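Local coordinates for protein beta-glucoside kinase (Listeria monocytogenes, PDB 4HTL) that phosphorylates cellobiose with ATP to give cellobiose-6'-phosphate and may also regulate transcription of the cellobiose-PTS operon, at residues Ile6-Ile11 with Ala280-Ala285. Residues are numbered along the deposited sequence; the frame is centred on the assembly and turned at random.
Sequences IAAFDI and AGLLGA
Asp10 hangs its carboxylate over the first turn of helix 280-293, resting on the bare backbone of Gly281. Its CG, anti to the backbone N (chi1 178°), comes to lie over Gly281, with Asp10 CG 3.7 Å from Gly281 CA. A beta carbon on Gly281 would collide with that CG, and glycine suits the place because it has none. Two waters link acid and helix: water 1 donates to Asp10 OD2 at 2.7 Å and accepts from Leu282 N, while water 2 accepts from Gly281 N at 3.0 Å and bonds only weakly to OD2. The first amides of the helix thus reach the carboxylate through water; the other oxygen, OD1, is hydrogen-bonded to Ser63 OG.

Beside this polar end, Leu282 presses its CD2 methyl against the strand backbone, 3.4 Å from Ala8 O, and touches the CB atoms of both Ala8 and Asp10. Its CB does not aim at the strand, but the long branched side chain brings CD2 back to it. Ala8 points toward the helix, and its single methyl, 3.8 Å from Leu282 CD2, suits the 7.0 Å approach between the axes of 6-11 and 280-285.

Ala8 and Asp10 belong to a probable ATP-binding segment of this actin-like ATPase fold. Strand 6-11 runs between 15-21 and 59-64, with helix 40-52 packed against Phe9 on the sheet's other face and helix 280-293 continuing beneath Ile6 through Val286 and Phe289.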
ATOM      1  N   ILE A   6      -0.747  29.010 -17.985  1.00 31.91           N
ATOM      2  CA  ILE A   6      -1.068  28.597 -16.606  1.00 29.44           C
ATOM      3  C   ILE A   6       0.029  29.021 -15.648  1.00 25.46           C
ATOM      4  O   ILE A   6       1.196  28.696 -15.836  1.00 29.86           O
ATOM      5  CB  ILE A   6      -1.356  27.060 -16.530  1.00 30.16           C
ATOM      6  CG1 ILE A   6      -2.544  26.702 -17.439  1.00 35.17           C
ATOM      7  CG2 ILE A   6      -1.626  26.599 -15.093  1.00 30.92           C
ATOM      8  CD1 ILE A   6      -2.552  25.249 -17.911  1.00 36.93           C
ATOM      9  N   ALA A   7      -0.338  29.803 -14.640  1.00 29.86           N
ATOM     10  CA  ALA A   7       0.573  30.102 -13.527  1.00 26.28           C
ATOM     11  C   ALA A   7       0.652  28.882 -12.609  1.00 26.19           C
ATOM     12  O   ALA A   7      -0.355  28.479 -12.030  1.00 31.62           O
ATOM     13  CB  ALA A   7       0.099  31.319 -12.750  1.00 28.50           C
ATOM     14  N   ALA A   8       1.842  28.302 -12.491  1.00 25.41           N
ATOM     15  CA  ALA A   8       2.065  27.112 -11.679  1.00 23.33           C
ATOM     16  C   ALA A   8       2.921  27.458 -10.479  1.00 23.30           C
ATOM     17  O   ALA A   8       3.923  28.207 -10.588  1.00 25.80           O
ATOM     18  CB  ALA A   8       2.732  25.990 -12.513  1.00 24.61           C
ATOM     19  N   PHE A   9       2.560  26.884  -9.344  1.00 22.75           N
ATOM     20  CA  PHE A   9       3.291  27.038  -8.127  1.00 22.14           C
ATOM     21  C   PHE A   9       3.613  25.697  -7.504  1.00 21.46           C
ATOM     22  O   PHE A   9       2.741  24.867  -7.324  1.00 24.76           O
ATOM     23  CB  PHE A   9       2.494  27.848  -7.095  1.00 25.90           C
ATOM     24  CG  PHE A   9       2.171  29.241  -7.535  1.00 27.39           C
ATOM     25  CD1 PHE A   9       3.125  30.228  -7.436  1.00 31.37           C
ATOM     26  CD2 PHE A   9       0.937  29.553  -8.097  1.00 30.98           C
ATOM     27  CE1 PHE A   9       2.860  31.515  -7.872  1.00 30.10           C
ATOM     28  CE2 PHE A   9       0.666  30.843  -8.540  1.00 34.78           C
ATOM     29  CZ  PHE A   9       1.632  31.824  -8.434  1.00 31.60           C
ATOM     30  N   ASP A  10       4.861  25.548  -7.080  1.00 25.65           N
ATOM     31  CA  ASP A  10       5.292  24.345  -6.391  1.00 25.80           C
ATOM     32  C   ASP A  10       5.923  24.740  -5.080  1.00 24.37           C
ATOM     33  O   ASP A  10       7.045  25.290  -5.050  1.00 23.95           O
ATOM     34  CB  ASP A  10       6.299  23.587  -7.245  1.00 25.32           C
ATOM     35  CG  ASP A  10       6.822  22.331  -6.565  1.00 32.85           C
ATOM     36  OD1 ASP A  10       6.143  21.711  -5.678  1.00 35.26           O
ATOM     37  OD2 ASP A  10       7.917  21.954  -6.946  1.00 29.69           O
ATOM     38  N   ILE A  11       5.197  24.457  -4.007  1.00 25.11           N
ATOM     39  CA  ILE A  11       5.587  24.829  -2.657  1.00 29.05           C
ATOM     40  C   ILE A  11       6.491  23.767  -2.070  1.00 30.37           C
ATOM     41  O   ILE A  11       6.037  22.651  -1.752  1.00 32.25           O
ATOM     42  CB  ILE A  11       4.347  25.007  -1.764  1.00 28.34           C
ATOM     43  CG1 ILE A  11       3.433  26.078  -2.352  1.00 28.54           C
ATOM     44  CG2 ILE A  11       4.785  25.394  -0.354  1.00 33.06           C
ATOM     45  CD1 ILE A  11       2.022  26.103  -1.782  1.00 33.88           C
ATOM     46  N   ALA A 280       9.185  18.832 -11.773  1.00 22.27           N
ATOM     47  CA  ALA A 280       8.071  17.875 -11.594  1.00 20.25           C
ATOM     48  C   ALA A 280       6.841  18.420 -10.872  1.00 19.99           C
ATOM     49  O   ALA A 280       5.706  18.159 -11.309  1.00 18.72           O
ATOM     50  CB  ALA A 280       8.526  16.549 -10.994  1.00 20.17           C
ATOM     51  N   GLY A 281       7.044  19.144  -9.775  1.00 21.17           N
ATOM     52  CA  GLY A 281       5.908  19.730  -9.048  1.00 20.75           C
ATOM     53  C   GLY A 281       5.096  20.661  -9.940  1.00 19.88           C
ATOM     54  O   GLY A 281       3.887  20.564  -9.962  1.00 20.89           O
ATOM     55  N   LEU A 282       5.771  21.592 -10.640  1.00 21.43           N
ATOM     56  CA  LEU A 282       5.087  22.511 -11.520  1.00 22.06           C
ATOM     57  C   LEU A 282       4.331  21.789 -12.601  1.00 18.79           C
ATOM     58  O   LEU A 282       3.152  22.083 -12.881  1.00 19.95           O
ATOM     59  CB  LEU A 282       6.085  23.493 -12.179  1.00 23.04           C
ATOM     60  CG  LEU A 282       6.853  24.438 -11.253  1.00 23.54           C
ATOM     61  CD1 LEU A 282       7.958  25.145 -12.050  1.00 26.66           C
ATOM     62  CD2 LEU A 282       5.908  25.426 -10.558  1.00 24.46           C
ATOM     63  N   LEU A 283       5.013  20.838 -13.227  1.00 19.25           N
ATOM     64  CA  LEU A 283       4.422  20.131 -14.359  1.00 19.76           C
ATOM     65  C   LEU A 283       3.239  19.260 -13.914  1.00 18.84           C
ATOM     66  O   LEU A 283       2.171  19.252 -14.566  1.00 19.15           O
ATOM     67  CB  LEU A 283       5.492  19.305 -15.062  1.00 20.74           C
ATOM     68  CG  LEU A 283       6.604  20.060 -15.773  1.00 19.98           C
ATOM     69  CD1 LEU A 283       7.787  19.116 -16.066  1.00 22.82           C
ATOM     70  CD2 LEU A 283       6.070  20.738 -17.033  1.00 22.72           C
ATOM     71  N   GLY A 284       3.370  18.603 -12.783  1.00 19.80           N
ATOM     72  CA  GLY A 284       2.245  17.791 -12.298  1.00 18.59           C
ATOM     73  C   GLY A 284       1.054  18.603 -11.861  1.00 20.09           C
ATOM     74  O   GLY A 284      -0.110  18.191 -12.048  1.00 19.95           O
ATOM     75  N   ALA A 285       1.326  19.776 -11.288  1.00 20.55           N
ATOM     76  CA  ALA A 285       0.248  20.690 -10.891  1.00 18.99           C
ATOM     77  C   ALA A 285      -0.538  21.046 -12.150  1.00 22.15           C
ATOM     78  O   ALA A 285      -1.769  21.051 -12.149  1.00 20.46           O
ATOM     79  CB  ALA A 285       0.813  21.940 -10.217  1.00 20.19           C
TER
HETATM   80  O   HOH W   1       8.728  21.733  -9.526  1.00 27.27           O
HETATM   81  O   HOH W   2       9.025  18.779  -7.611  1.00 62.42           O